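Local coordinates for protein peptide synthetase, module 7 (PDB 4TX3) that is a condensation-type domain from module 7 of a peptide synthetase, probably recruiting crosslinking oxygenases to the bound peptide in teicoplanin biosynthesis, at residues A44-G49 / A98-L103; T72-D77 / V81-H86; C125-L130 / H135-T140; A181-W186 / G302-P307. All blocks are in the same frame, centred on the assembly; numbering follows the deposited sequence.

Interaction 1 of 4, residues A44-G49 / A98-L103; sequences ALRLRG and ATEEDL
R46 and E100 form an end-on, two-bond salt bridge. NH2 of R46 gives a hydrogen bond of 2.9 Å to OE1 of E100. NH1 of R46 gives one of 3.1 Å to OE2 of E100. Each oxygen uses its syn lone pair. OE2 lies close to the guanidinium plane, while OE1 is tilted from it, and the two flat groups are 30° apart. CG of R46 stands opposite the backbone N (chi1 -176°), and the chain bends at chi3 to present both terminal nitrogens. R46 has further partners: NE bridges to E388 and NH1 to E134. Three carboxylates thus surround one guanidinium, which would probably keep it charged. A methionine in its place would probably leave E100, E134 and E388 without the cation they share. Packing is slight. CD2 of L103 lies 3.9 Å from NH2 of R46, obliquely to the guanidinium, and L103 also rests on V136. L130 touches both R46 and E100. The turn carrying E100 is held by T99 and D102. N of T99 bonds to OD1 of D102, which is met from above the carboxylate plane. N of D102 bonds back to OG1 of T99 at 3.1 Å. This second bond makes an ST motif, just before helix 103-112 and beside strand 40-49 of the mixed sheet.

Interaction 2 of 4, residues T72-D77 / V81-H86; sequences TTFPGD and VHQHIH
T73 and H86 cross at about a right angle. OG1 of T73 meets the edge of the H86 ring and shares a 2.8 Å hydrogen bond with NE2; either could be the donor. The T73 hydroxyl sits between its backbone N and carbonyl carbon (chi1 49°), which turns it to that edge. CD2 of H84 lies over the centre of the H86 ring face. With H86 replaced by an alanine, the T73 hydroxyl would probably lose this partner, and H84 the ring it rests on. P75 also crosses H82 at about a right angle, with CG 3.7 Å from CE1 of H82; ND1 of H82 is bonded to T80 O. F74 and Q83 run side by side, pointing the same way. The F74 ring and the Q83 amide are 15° apart, with CE2 of F74 3.9 Å from CG of Q83. CG2 of T72 covers the rim of one F74 face. A water donates to T72 OG1 and Q83 OE1. T73 and H84 form the hydrogen-bonded antiparallel pair of this short hairpin. E68 O bonds T72 OG1, and P18 O takes Q83 NE2. Q83 and I85 pack on helix 180-191, while F74 and V81 touch helix 21-28.

Interaction 3 of 4, residues C125-L130 / H135-T140; sequences CELFAL and HVLSVT
E126 O receives the N-H of S138 at 2.9 Å, nearly straight at 174°. The same oxygen has CD1 of L137 packed 3.3 Å away. In return, N of E126 bonds to S138 O. F128 and V136 form the next hydrogen-bonded pair: N of F128 reaches V136 O at 2.9 Å, again at 174°, and N of V136 bonds back to F128 O. Strands 123-129 and 134-142 thus make a regular antiparallel beta hairpin inside the mixed sheet of this condensation-type domain. On one face, L127 holds CG opposite its backbone N (chi1 -175°). That torsion swings CD1 across the neighbouring strand, 3.5 Å from V136 O and also against CB of H135. CB of A129 touches CD2 of H135 at 3.9 Å. CB of C125 packs on CG2 of V139. Helix 148-166 covers L137 and V139 here. On the other face, CB of S138 meets the F128 ring at its edge, 3.9 Å from CE2. CD2 of F128 lies more loosely against CG1 of V136. Helix 103-112 packs over F128 and S138, and its R110 forms a salt bridge with E126. CD1 of L130, where the chain turns a corner, lies 4.1 Å from CG2 of V136.

Interaction 4 of 4, residues A181-W186 / G302-P307; sequences ADYAIW and GPFARP
Y183 reaches from helix 180-191 to F304, the residue it touches in 302-307. Its CB bond points toward that segment. CG stands opposite the backbone N (chi1 -178°), which carries the ring outward from the helix. CG meets CE1 of F304 at 3.7 Å. CD1 and CD2 of Y183 flank the same atom, with CD2 3.8 Å from CE1 of F304. Further out, CE2 of Y183 faces both CE1 and CD1 of F304, and CZ of Y183 lies 4.1 Å from CD1 of F304. At the tip, OH is 3.0 Å from a water. That water donates a hydrogen bond to F304 O at 3.2 Å, so the tyrosine is linked to both the ring and the backbone of F304. The ring pair is T-shaped. F304 turns its edge to the face of Y183, with CE1 over the ring centre. Centroids are 5.0 Å apart and the planes stand at 76°. F304 also has an edge-to-face contact with F180, from the same helix. F304 closes an inverse gamma turn centred on P303, whose O accepts from R22. G302 lies close beside CE2 of F304: a CB there would stand 2.6 Å from it. The contact joins helix 180-191 to the turn leading into strand 306-313. Its chemistry is mostly dispersion, with a slightly positive C-H edge probably drawn to the electron-rich tyrosine face. The bridging water adds a polar tie that would probably limit turning of the Y183 side chain.

Overall arrangement
Interactions 1 and 3 reach the same sheet and touch, with centres 7 Å apart. Strand 40-49 pairs with strand 134-142: L47 N lies 2.7 Å from H135 O, and L137 N lies 2.8 Å from L45 O. L130 of interaction 3 also packs against both charged partners of interaction 1. Interactions 2 and 4 make a second group, with centres 15 Å apart. There the hairpin meets helix 180-191, where NE2 of Q83 is 3.6 Å from CB of A184. The groups do not touch. Nearest atoms of interactions 2 and 3 are about 11 Å apart, and those of 3 and 4 about 12 Å. Interaction 2 is nested within the loop closed by interaction 1.

Interaction 1 of 4, residues A44-G49 / A98-L103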
loop_
_atom_site.group_PDB
_atom_site.type_symbol
_atom_site.label_atom_id
_atom_site.label_comp_id
_atom_site.label_asym_id
_atom_site.label_seq_id
_atom_site.Cartn_x
_atom_site.Cartn_y
_atom_site.Cartn_z
ATOM N N ALA B 44 -0.213 15.441 -13.829
ATOM C CA ALA B 44 0.744 16.527 -13.690
ATOM C C ALA B 44 1.091 16.779 -12.207
ATOM O O ALA B 44 0.211 16.856 -11.366
ATOM C CB ALA B 44 0.192 17.788 -14.342
ATOM N N LEU B 45 2.376 16.902 -11.893
ATOM C CA LEU B 45 2.807 17.249 -10.540
ATOM C C LEU B 45 3.393 18.637 -10.467
ATOM O O LEU B 45 4.251 18.990 -11.282
ATOM C CB LEU B 45 3.856 16.277 -10.026
ATOM C CG LEU B 45 3.439 14.828 -10.009
ATOM C CD1 LEU B 45 4.533 14.041 -9.336
ATOM C CD2 LEU B 45 2.105 14.669 -9.292
ATOM N N ARG B 46 2.949 19.418 -9.484
ATOM C CA ARG B 46 3.598 20.689 -9.177
ATOM C C ARG B 46 4.789 20.408 -8.280
ATOM O O ARG B 46 4.700 19.608 -7.347
ATOM C CB ARG B 46 2.632 21.665 -8.508
ATOM C CG ARG B 46 3.247 23.039 -8.252
ATOM C CD ARG B 46 2.210 24.058 -7.835
ATOM N NE ARG B 46 1.326 24.416 -8.934
ATOM C CZ ARG B 46 1.500 25.477 -9.715
ATOM N NH1 ARG B 46 2.529 26.289 -9.510
ATOM N NH2 ARG B 46 0.640 25.730 -10.698
ATOM N N LEU B 47 5.909 21.050 -8.576
ATOM C CA LEU B 47 7.144 20.804 -7.841
ATOM C C LEU B 47 7.730 22.137 -7.352
ATOM O O LEU B 47 8.123 22.989 -8.160
ATOM C CB LEU B 47 8.145 20.047 -8.732
ATOM C CG LEU B 47 7.655 18.825 -9.544
ATOM C CD1 LEU B 47 8.700 18.372 -10.576
ATOM C CD2 LEU B 47 7.267 17.658 -8.643
ATOM N N ARG B 48 7.774 22.319 -6.031
ATOM C CA ARG B 48 8.262 23.566 -5.429
ATOM C C ARG B 48 9.559 23.339 -4.669
ATOM O O ARG B 48 9.599 22.559 -3.710
ATOM C CB ARG B 48 7.214 24.157 -4.492
ATOM C CG ARG B 48 5.849 24.335 -5.133
ATOM C CD ARG B 48 4.778 24.640 -4.095
ATOM N NE ARG B 48 4.424 23.475 -3.281
ATOM C CZ ARG B 48 3.845 23.542 -2.081
ATOM N NH1 ARG B 48 3.558 24.728 -1.542
ATOM N NH2 ARG B 48 3.557 22.423 -1.415
ATOM N N GLY B 49 10.619 24.017 -5.092
ATOM C CA GLY B 49 11.925 23.796 -4.504
ATOM C C GLY B 49 13.003 23.734 -5.566
ATOM O O GLY B 49 12.744 24.005 -6.738
ATOM N N ALA B 98 6.547 29.105 -18.751
ATOM C CA ALA B 98 5.093 29.122 -18.668
ATOM C C ALA B 98 4.646 30.056 -17.573
ATOM O O ALA B 98 5.426 30.396 -16.689
ATOM C CB ALA B 98 4.552 27.728 -18.420
ATOM N N THR B 99 3.384 30.466 -17.634
ATOM C CA THR B 99 2.782 31.278 -16.581
ATOM C C THR B 99 1.627 30.523 -15.963
ATOM O O THR B 99 1.123 29.565 -16.548
ATOM C CB THR B 99 2.265 32.604 -17.116
ATOM O OG1 THR B 99 1.171 32.341 -18.007
ATOM C CG2 THR B 99 3.366 33.343 -17.861
ATOM N N GLU B 100 1.189 30.955 -14.788
ATOM C CA GLU B 100 0.049 30.299 -14.163
ATOM C C GLU B 100 -1.179 30.335 -15.074
ATOM O O GLU B 100 -1.963 29.384 -15.111
ATOM C CB GLU B 100 -0.272 30.938 -12.811
ATOM C CG GLU B 100 0.847 30.801 -11.789
ATOM C CD GLU B 100 1.101 29.354 -11.384
ATOM O OE1 GLU B 100 0.184 28.515 -11.515
ATOM O OE2 GLU B 100 2.225 29.048 -10.926
ATOM N N GLU B 101 -1.322 31.412 -15.837
ATOM C CA GLU B 101 -2.543 31.622 -16.603
ATOM C C GLU B 101 -2.549 30.830 -17.907
ATOM O O GLU B 101 -3.606 30.368 -18.334
ATOM C CB GLU B 101 -2.745 33.116 -16.895
ATOM C CG GLU B 101 -2.134 34.052 -15.838
ATOM C CD GLU B 101 -2.840 34.008 -14.476
ATOM O OE1 GLU B 101 -3.756 33.178 -14.270
ATOM O OE2 GLU B 101 -2.463 34.809 -13.594
ATOM N N ASP B 102 -1.386 30.665 -18.537
ATOM C CA ASP B 102 -1.338 29.926 -19.793
ATOM C C ASP B 102 -1.137 28.421 -19.560
ATOM O O ASP B 102 -1.393 27.610 -20.462
ATOM C CB ASP B 102 -0.242 30.480 -20.727
ATOM C CG ASP B 102 1.186 30.173 -20.251
ATOM O OD1 ASP B 102 1.386 29.453 -19.248
ATOM O OD2 ASP B 102 2.139 30.659 -20.905
ATOM N N LEU B 103 -0.689 28.063 -18.352
ATOM C CA LEU B 103 -0.336 26.675 -18.006
ATOM C C LEU B 103 -1.441 25.626 -18.248
ATOM O O LEU B 103 -1.156 24.573 -18.833
ATOM C CB LEU B 103 0.128 26.589 -16.539
ATOM C CG LEU B 103 0.612 25.216 -16.028
ATOM C CD1 LEU B 103 1.816 24.702 -16.821
ATOM C CD2 LEU B 103 0.929 25.249 -14.538
#

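Interaction 2 of 4, residues T72-D77 / V81-H86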
loop_
_atom_site.group_PDB
_atom_site.type_symbol
_atom_site.label_atom_id
_atom_site.label_comp_id
_atom_site.label_asym_id
_atom_site.label_seq_id
_atom_site.Cartn_x
_atom_site.Cartn_y
_atom_site.Cartn_z
ATOM N N THR B 72 8.398 0.300 -25.468
ATOM C CA THR B 72 7.852 -0.578 -26.476
ATOM C C THR B 72 7.095 0.224 -27.537
ATOM O O THR B 72 6.338 1.135 -27.204
ATOM C CB THR B 72 6.909 -1.609 -25.848
ATOM O OG1 THR B 72 7.600 -2.307 -24.806
ATOM C CG2 THR B 72 6.440 -2.601 -26.885
ATOM N N THR B 73 7.314 -0.107 -28.807
ATOM C CA THR B 73 6.483 0.398 -29.887
ATOM C C THR B 73 5.697 -0.761 -30.428
ATOM O O THR B 73 5.993 -1.905 -30.088
ATOM C CB THR B 73 7.296 1.037 -31.028
ATOM O OG1 THR B 73 8.363 0.152 -31.414
ATOM C CG2 THR B 73 7.848 2.391 -30.600
ATOM N N PHE B 74 4.718 -0.472 -31.289
ATOM C CA PHE B 74 3.816 -1.508 -31.791
ATOM C C PHE B 74 3.719 -1.484 -33.329
ATOM O O PHE B 74 2.672 -1.151 -33.907
ATOM C CB PHE B 74 2.431 -1.347 -31.143
ATOM C CG PHE B 74 2.457 -1.395 -29.625
ATOM C CD1 PHE B 74 2.846 -0.289 -28.883
ATOM C CD2 PHE B 74 2.101 -2.555 -28.946
ATOM C CE1 PHE B 74 2.894 -0.339 -27.498
ATOM C CE2 PHE B 74 2.141 -2.614 -27.555
ATOM C CZ PHE B 74 2.538 -1.500 -26.827
ATOM N N PRO B 75 4.820 -1.842 -34.003
ATOM C CA PRO B 75 4.841 -1.816 -35.468
ATOM C C PRO B 75 4.062 -2.957 -36.097
ATOM O O PRO B 75 3.809 -3.972 -35.440
ATOM C CB PRO B 75 6.333 -1.951 -35.791
ATOM C CG PRO B 75 6.886 -2.746 -34.640
ATOM C CD PRO B 75 6.106 -2.291 -33.435
ATOM N N GLY B 76 3.716 -2.796 -37.371
ATOM C CA GLY B 76 3.053 -3.838 -38.140
ATOM C C GLY B 76 1.711 -3.377 -38.685
ATOM O O GLY B 76 1.348 -2.205 -38.530
ATOM N N ASP B 77 0.987 -4.289 -39.336
ATOM C CA ASP B 77 -0.419 -4.087 -39.710
ATOM C C ASP B 77 -1.284 -4.978 -38.823
ATOM O O ASP B 77 -0.745 -5.734 -38.027
ATOM C CB ASP B 77 -0.667 -4.389 -41.197
ATOM C CG ASP B 77 -0.366 -5.857 -41.587
ATOM O OD1 ASP B 77 -0.537 -6.788 -40.772
ATOM O OD2 ASP B 77 0.033 -6.082 -42.748
ATOM N N VAL B 81 1.037 -6.995 -35.996
ATOM C CA VAL B 81 1.425 -6.191 -34.838
ATOM C C VAL B 81 2.143 -7.042 -33.790
ATOM O O VAL B 81 1.660 -8.107 -33.392
ATOM C CB VAL B 81 0.239 -5.528 -34.131
ATOM C CG1 VAL B 81 0.695 -4.220 -33.488
ATOM C CG2 VAL B 81 -0.889 -5.295 -35.067
ATOM N N HIS B 82 3.286 -6.563 -33.331
ATOM C CA HIS B 82 3.965 -7.217 -32.237
ATOM C C HIS B 82 4.506 -6.129 -31.310
ATOM O O HIS B 82 4.558 -4.961 -31.677
ATOM C CB HIS B 82 5.076 -8.119 -32.762
ATOM C CG HIS B 82 6.068 -7.399 -33.616
ATOM N ND1 HIS B 82 5.778 -6.974 -34.895
ATOM C CD2 HIS B 82 7.329 -6.975 -33.355
ATOM C CE1 HIS B 82 6.826 -6.336 -35.393
ATOM N NE2 HIS B 82 7.781 -6.328 -34.476
ATOM N N GLN B 83 4.877 -6.503 -30.097
ATOM C CA GLN B 83 5.535 -5.562 -29.210
ATOM C C GLN B 83 7.027 -5.515 -29.539
ATOM O O GLN B 83 7.742 -6.494 -29.346
ATOM C CB GLN B 83 5.311 -5.944 -27.746
ATOM C CG GLN B 83 3.853 -6.082 -27.382
ATOM C CD GLN B 83 3.612 -6.076 -25.884
ATOM O OE1 GLN B 83 4.023 -5.155 -25.183
ATOM N NE2 GLN B 83 2.953 -7.125 -25.382
ATOM N N HIS B 84 7.482 -4.386 -30.066
ATOM C CA HIS B 84 8.906 -4.177 -30.275
ATOM C C HIS B 84 9.560 -3.453 -29.078
ATOM O O HIS B 84 9.382 -2.245 -28.872
ATOM C CB HIS B 84 9.165 -3.388 -31.556
ATOM C CG HIS B 84 10.617 -3.314 -31.916
ATOM N ND1 HIS B 84 11.099 -3.687 -33.152
ATOM C CD2 HIS B 84 11.700 -2.944 -31.188
ATOM C CE1 HIS B 84 12.411 -3.536 -33.174
ATOM N NE2 HIS B 84 12.800 -3.090 -31.995
ATOM N N ILE B 85 10.349 -4.200 -28.319
ATOM C CA ILE B 85 10.947 -3.689 -27.099
ATOM C C ILE B 85 12.318 -3.082 -27.376
ATOM O O ILE B 85 13.261 -3.782 -27.693
ATOM C CB ILE B 85 11.045 -4.820 -26.059
ATOM C CG1 ILE B 85 9.635 -5.355 -25.760
ATOM C CG2 ILE B 85 11.755 -4.355 -24.802
ATOM C CD1 ILE B 85 9.620 -6.689 -25.009
ATOM N N HIS B 86 12.417 -1.767 -27.266
ATOM C CA HIS B 86 13.688 -1.077 -27.443
ATOM C C HIS B 86 14.539 -1.158 -26.171
ATOM O O HIS B 86 14.002 -1.304 -25.071
ATOM C CB HIS B 86 13.439 0.385 -27.835
ATOM C CG HIS B 86 12.608 0.546 -29.072
ATOM N ND1 HIS B 86 13.160 0.752 -30.320
ATOM C CD2 HIS B 86 11.264 0.509 -29.258
ATOM C CE1 HIS B 86 12.194 0.845 -31.219
ATOM N NE2 HIS B 86 11.033 0.703 -30.603
HETATM O O HOH W 1 6.324 -4.604 -23.637
#

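Interaction 3 of 4, residues C125-L130 / H135-T140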
loop_
_atom_site.group_PDB
_atom_site.type_symbol
_atom_site.label_atom_id
_atom_site.label_comp_id
_atom_site.label_asym_id
_atom_site.label_seq_id
_atom_site.Cartn_x
_atom_site.Cartn_y
_atom_site.Cartn_z
ATOM N N CYS B 125 6.517 13.131 -21.770
ATOM C CA CYS B 125 6.627 14.011 -20.627
ATOM C C CYS B 125 7.031 15.409 -21.063
ATOM O O CYS B 125 7.647 15.578 -22.121
ATOM C CB CYS B 125 7.620 13.440 -19.608
ATOM S SG CYS B 125 9.283 13.090 -20.234
ATOM N N GLU B 126 6.660 16.410 -20.264
ATOM C CA GLU B 126 7.155 17.766 -20.475
ATOM C C GLU B 126 7.332 18.484 -19.138
ATOM O O GLU B 126 6.628 18.219 -18.162
ATOM C CB GLU B 126 6.218 18.561 -21.400
ATOM C CG GLU B 126 6.950 19.608 -22.270
ATOM C CD GLU B 126 6.040 20.309 -23.304
ATOM O OE1 GLU B 126 4.812 20.414 -23.072
ATOM O OE2 GLU B 126 6.554 20.771 -24.355
ATOM N N LEU B 127 8.298 19.384 -19.086
ATOM C CA LEU B 127 8.542 20.118 -17.862
ATOM C C LEU B 127 8.305 21.600 -18.113
ATOM O O LEU B 127 8.949 22.209 -18.969
ATOM C CB LEU B 127 9.960 19.861 -17.351
ATOM C CG LEU B 127 10.292 20.488 -15.997
ATOM C CD1 LEU B 127 9.408 19.929 -14.891
ATOM C CD2 LEU B 127 11.771 20.283 -15.669
ATOM N N PHE B 128 7.365 22.162 -17.366
ATOM C CA PHE B 128 7.031 23.577 -17.471
ATOM C C PHE B 128 7.725 24.374 -16.363
ATOM O O PHE B 128 7.675 23.988 -15.190
ATOM C CB PHE B 128 5.510 23.764 -17.419
ATOM C CG PHE B 128 4.799 23.090 -18.549
ATOM C CD1 PHE B 128 4.824 23.641 -19.826
ATOM C CD2 PHE B 128 4.140 21.886 -18.357
ATOM C CE1 PHE B 128 4.194 23.016 -20.885
ATOM C CE2 PHE B 128 3.504 21.254 -19.409
ATOM C CZ PHE B 128 3.533 21.823 -20.680
ATOM N N ALA B 129 8.391 25.466 -16.734
ATOM C CA ALA B 129 9.075 26.295 -15.746
ATOM C C ALA B 129 8.270 27.558 -15.439
ATOM O O ALA B 129 8.036 28.391 -16.312
ATOM C CB ALA B 129 10.466 26.648 -16.219
ATOM N N LEU B 130 7.844 27.677 -14.187
ATOM C CA LEU B 130 7.035 28.800 -13.735
ATOM C C LEU B 130 7.888 29.878 -13.077
ATOM O O LEU B 130 7.669 31.065 -13.299
ATOM C CB LEU B 130 5.972 28.319 -12.756
ATOM C CG LEU B 130 4.829 27.505 -13.344
ATOM C CD1 LEU B 130 4.154 26.761 -12.217
ATOM C CD2 LEU B 130 3.834 28.412 -14.070
ATOM N N HIS B 135 8.103 24.378 -10.662
ATOM C CA HIS B 135 7.926 23.688 -11.936
ATOM C C HIS B 135 6.680 22.820 -11.913
ATOM O O HIS B 135 6.171 22.453 -10.845
ATOM C CB HIS B 135 9.137 22.812 -12.275
ATOM C CG HIS B 135 10.417 23.568 -12.442
ATOM N ND1 HIS B 135 11.132 24.070 -11.373
ATOM C CD2 HIS B 135 11.122 23.888 -13.554
ATOM C CE1 HIS B 135 12.220 24.675 -11.821
ATOM N NE2 HIS B 135 12.239 24.574 -13.142
ATOM N N VAL B 136 6.194 22.490 -13.104
ATOM C CA VAL B 136 5.167 21.474 -13.236
ATOM C C VAL B 136 5.628 20.382 -14.203
ATOM O O VAL B 136 6.017 20.649 -15.346
ATOM C CB VAL B 136 3.854 22.085 -13.687
ATOM C CG1 VAL B 136 2.931 21.017 -14.219
ATOM C CG2 VAL B 136 3.211 22.822 -12.523
ATOM N N LEU B 137 5.623 19.145 -13.721
ATOM C CA LEU B 137 5.926 18.005 -14.576
ATOM C C LEU B 137 4.630 17.391 -15.111
ATOM O O LEU B 137 3.722 17.068 -14.354
ATOM C CB LEU B 137 6.748 16.953 -13.823
ATOM C CG LEU B 137 7.054 15.741 -14.701
ATOM C CD1 LEU B 137 7.865 16.171 -15.929
ATOM C CD2 LEU B 137 7.753 14.639 -13.920
ATOM N N SER B 138 4.550 17.255 -16.424
ATOM C CA SER B 138 3.382 16.677 -17.071
ATOM C C SER B 138 3.735 15.321 -17.709
ATOM O O SER B 138 4.655 15.233 -18.542
ATOM C CB SER B 138 2.841 17.649 -18.118
ATOM O OG SER B 138 1.863 17.044 -18.926
ATOM N N VAL B 139 3.018 14.271 -17.298
ATOM C CA VAL B 139 3.193 12.933 -17.867
ATOM C C VAL B 139 1.911 12.386 -18.490
ATOM O O VAL B 139 0.852 12.387 -17.864
ATOM C CB VAL B 139 3.694 11.937 -16.807
ATOM C CG1 VAL B 139 3.706 10.504 -17.364
ATOM C CG2 VAL B 139 5.085 12.342 -16.346
ATOM N N THR B 140 2.019 11.918 -19.727
ATOM C CA THR B 140 0.891 11.332 -20.436
ATOM C C THR B 140 1.246 9.921 -20.893
ATOM O O THR B 140 2.277 9.716 -21.534
ATOM C CB THR B 140 0.484 12.168 -21.665
ATOM O OG1 THR B 140 0.103 13.487 -21.260
ATOM C CG2 THR B 140 -0.680 11.531 -22.375
#

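Interaction 4 of 4, residues A181-W186 / G302-P307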
loop_
_atom_site.group_PDB
_atom_site.type_symbol
_atom_site.label_atom_id
_atom_site.label_comp_id
_atom_site.label_asym_id
_atom_site.label_seq_id
_atom_site.Cartn_x
_atom_site.Cartn_y
_atom_site.Cartn_z
ATOM N N ALA B 181 5.866 -8.309 -21.358
ATOM C CA ALA B 181 5.926 -9.325 -22.412
ATOM C C ALA B 181 5.693 -10.734 -21.854
ATOM O O ALA B 181 5.144 -11.604 -22.550
ATOM C CB ALA B 181 7.275 -9.265 -23.136
ATOM N N ASP B 182 6.126 -10.956 -20.608
ATOM C CA ASP B 182 5.913 -12.235 -19.931
ATOM C C ASP B 182 4.412 -12.463 -19.637
ATOM O O ASP B 182 3.910 -13.579 -19.757
ATOM C CB ASP B 182 6.730 -12.297 -18.635
ATOM C CG ASP B 182 8.238 -12.067 -18.862
ATOM O OD1 ASP B 182 8.817 -12.643 -19.810
ATOM O OD2 ASP B 182 8.850 -11.300 -18.082
ATOM N N TYR B 183 3.708 -11.404 -19.246
ATOM C CA TYR B 183 2.255 -11.449 -19.070
ATOM C C TYR B 183 1.544 -11.716 -20.406
ATOM O O TYR B 183 0.651 -12.563 -20.480
ATOM C CB TYR B 183 1.744 -10.139 -18.448
ATOM C CG TYR B 183 0.262 -10.135 -18.185
ATOM C CD1 TYR B 183 -0.276 -10.841 -17.110
ATOM C CD2 TYR B 183 -0.609 -9.438 -19.017
ATOM C CE1 TYR B 183 -1.659 -10.852 -16.873
ATOM C CE2 TYR B 183 -1.987 -9.446 -18.797
ATOM C CZ TYR B 183 -2.509 -10.148 -17.721
ATOM O OH TYR B 183 -3.880 -10.157 -17.505
ATOM N N ALA B 184 1.951 -10.999 -21.454
ATOM C CA ALA B 184 1.355 -11.154 -22.783
ATOM C C ALA B 184 1.481 -12.584 -23.317
ATOM O O ALA B 184 0.545 -13.118 -23.922
ATOM C CB ALA B 184 1.986 -10.172 -23.768
ATOM N N ILE B 185 2.638 -13.196 -23.089
ATOM C CA ILE B 185 2.889 -14.543 -23.582
ATOM C C ILE B 185 2.095 -15.553 -22.774
ATOM O O ILE B 185 1.665 -16.580 -23.295
ATOM C CB ILE B 185 4.386 -14.887 -23.540
ATOM C CG1 ILE B 185 5.130 -14.097 -24.619
ATOM C CG2 ILE B 185 4.610 -16.386 -23.743
ATOM C CD1 ILE B 185 6.622 -14.051 -24.417
ATOM N N TRP B 186 1.889 -15.239 -21.503
ATOM C CA TRP B 186 1.051 -16.043 -20.633
ATOM C C TRP B 186 -0.403 -16.063 -21.104
ATOM O O TRP B 186 -1.012 -17.137 -21.205
ATOM C CB TRP B 186 1.122 -15.502 -19.212
ATOM C CG TRP B 186 0.280 -16.218 -18.222
ATOM C CD1 TRP B 186 0.455 -17.483 -17.771
ATOM C CD2 TRP B 186 -0.846 -15.690 -17.515
ATOM N NE1 TRP B 186 -0.493 -17.790 -16.829
ATOM C CE2 TRP B 186 -1.305 -16.707 -16.650
ATOM C CE3 TRP B 186 -1.509 -14.457 -17.527
ATOM C CZ2 TRP B 186 -2.400 -16.535 -15.813
ATOM C CZ3 TRP B 186 -2.597 -14.284 -16.686
ATOM C CH2 TRP B 186 -3.034 -15.320 -15.842
ATOM N N GLY B 302 1.392 -1.551 -16.777
ATOM C CA GLY B 302 0.777 -2.289 -17.863
ATOM C C GLY B 302 -0.721 -2.073 -17.914
ATOM O O GLY B 302 -1.329 -1.619 -16.945
ATOM N N PRO B 303 -1.333 -2.368 -19.061
ATOM C CA PRO B 303 -2.793 -2.296 -19.184
ATOM C C PRO B 303 -3.461 -3.507 -18.529
ATOM O O PRO B 303 -4.088 -4.330 -19.214
ATOM C CB PRO B 303 -3.008 -2.298 -20.687
ATOM C CG PRO B 303 -1.842 -3.077 -21.229
ATOM C CD PRO B 303 -0.683 -2.701 -20.341
ATOM N N PHE B 304 -3.322 -3.600 -17.208
ATOM C CA PHE B 304 -3.806 -4.741 -16.446
ATOM C C PHE B 304 -5.272 -4.660 -16.041
ATOM O O PHE B 304 -5.854 -5.675 -15.674
ATOM C CB PHE B 304 -2.976 -4.921 -15.173
ATOM C CG PHE B 304 -1.575 -5.353 -15.428
ATOM C CD1 PHE B 304 -1.309 -6.627 -15.937
ATOM C CD2 PHE B 304 -0.514 -4.500 -15.143
ATOM C CE1 PHE B 304 -0.019 -7.031 -16.174
ATOM C CE2 PHE B 304 0.798 -4.900 -15.379
ATOM C CZ PHE B 304 1.048 -6.165 -15.892
ATOM N N ALA B 305 -5.866 -3.476 -16.051
ATOM C CA ALA B 305 -7.219 -3.383 -15.521
ATOM C C ALA B 305 -8.175 -4.043 -16.513
ATOM O O ALA B 305 -8.005 -3.900 -17.721
ATOM C CB ALA B 305 -7.610 -1.916 -15.231
ATOM N N ARG B 306 -9.161 -4.775 -16.005
ATOM C CA ARG B 306 -9.994 -5.652 -16.850
ATOM C C ARG B 306 -11.480 -5.357 -16.763
ATOM O O ARG B 306 -12.069 -5.429 -15.672
ATOM C CB ARG B 306 -9.764 -7.093 -16.445
ATOM C CG ARG B 306 -9.478 -7.163 -14.986
ATOM C CD ARG B 306 -8.750 -8.395 -14.597
ATOM N NE ARG B 306 -8.641 -8.407 -13.159
ATOM C CZ ARG B 306 -8.874 -9.478 -12.422
ATOM N NH1 ARG B 306 -9.240 -10.612 -13.017
ATOM N NH2 ARG B 306 -8.773 -9.403 -11.094
ATOM N N PRO B 307 -12.095 -5.025 -17.912
ATOM C CA PRO B 307 -13.548 -4.842 -18.002
ATOM C C PRO B 307 -14.268 -6.119 -17.599
ATOM O O PRO B 307 -13.757 -7.218 -17.798
ATOM C CB PRO B 307 -13.783 -4.518 -19.478
ATOM C CG PRO B 307 -12.465 -4.003 -19.966
ATOM C CD PRO B 307 -11.432 -4.791 -19.203
HETATM O O HOH W 2 -4.759 -8.599 -15.077
#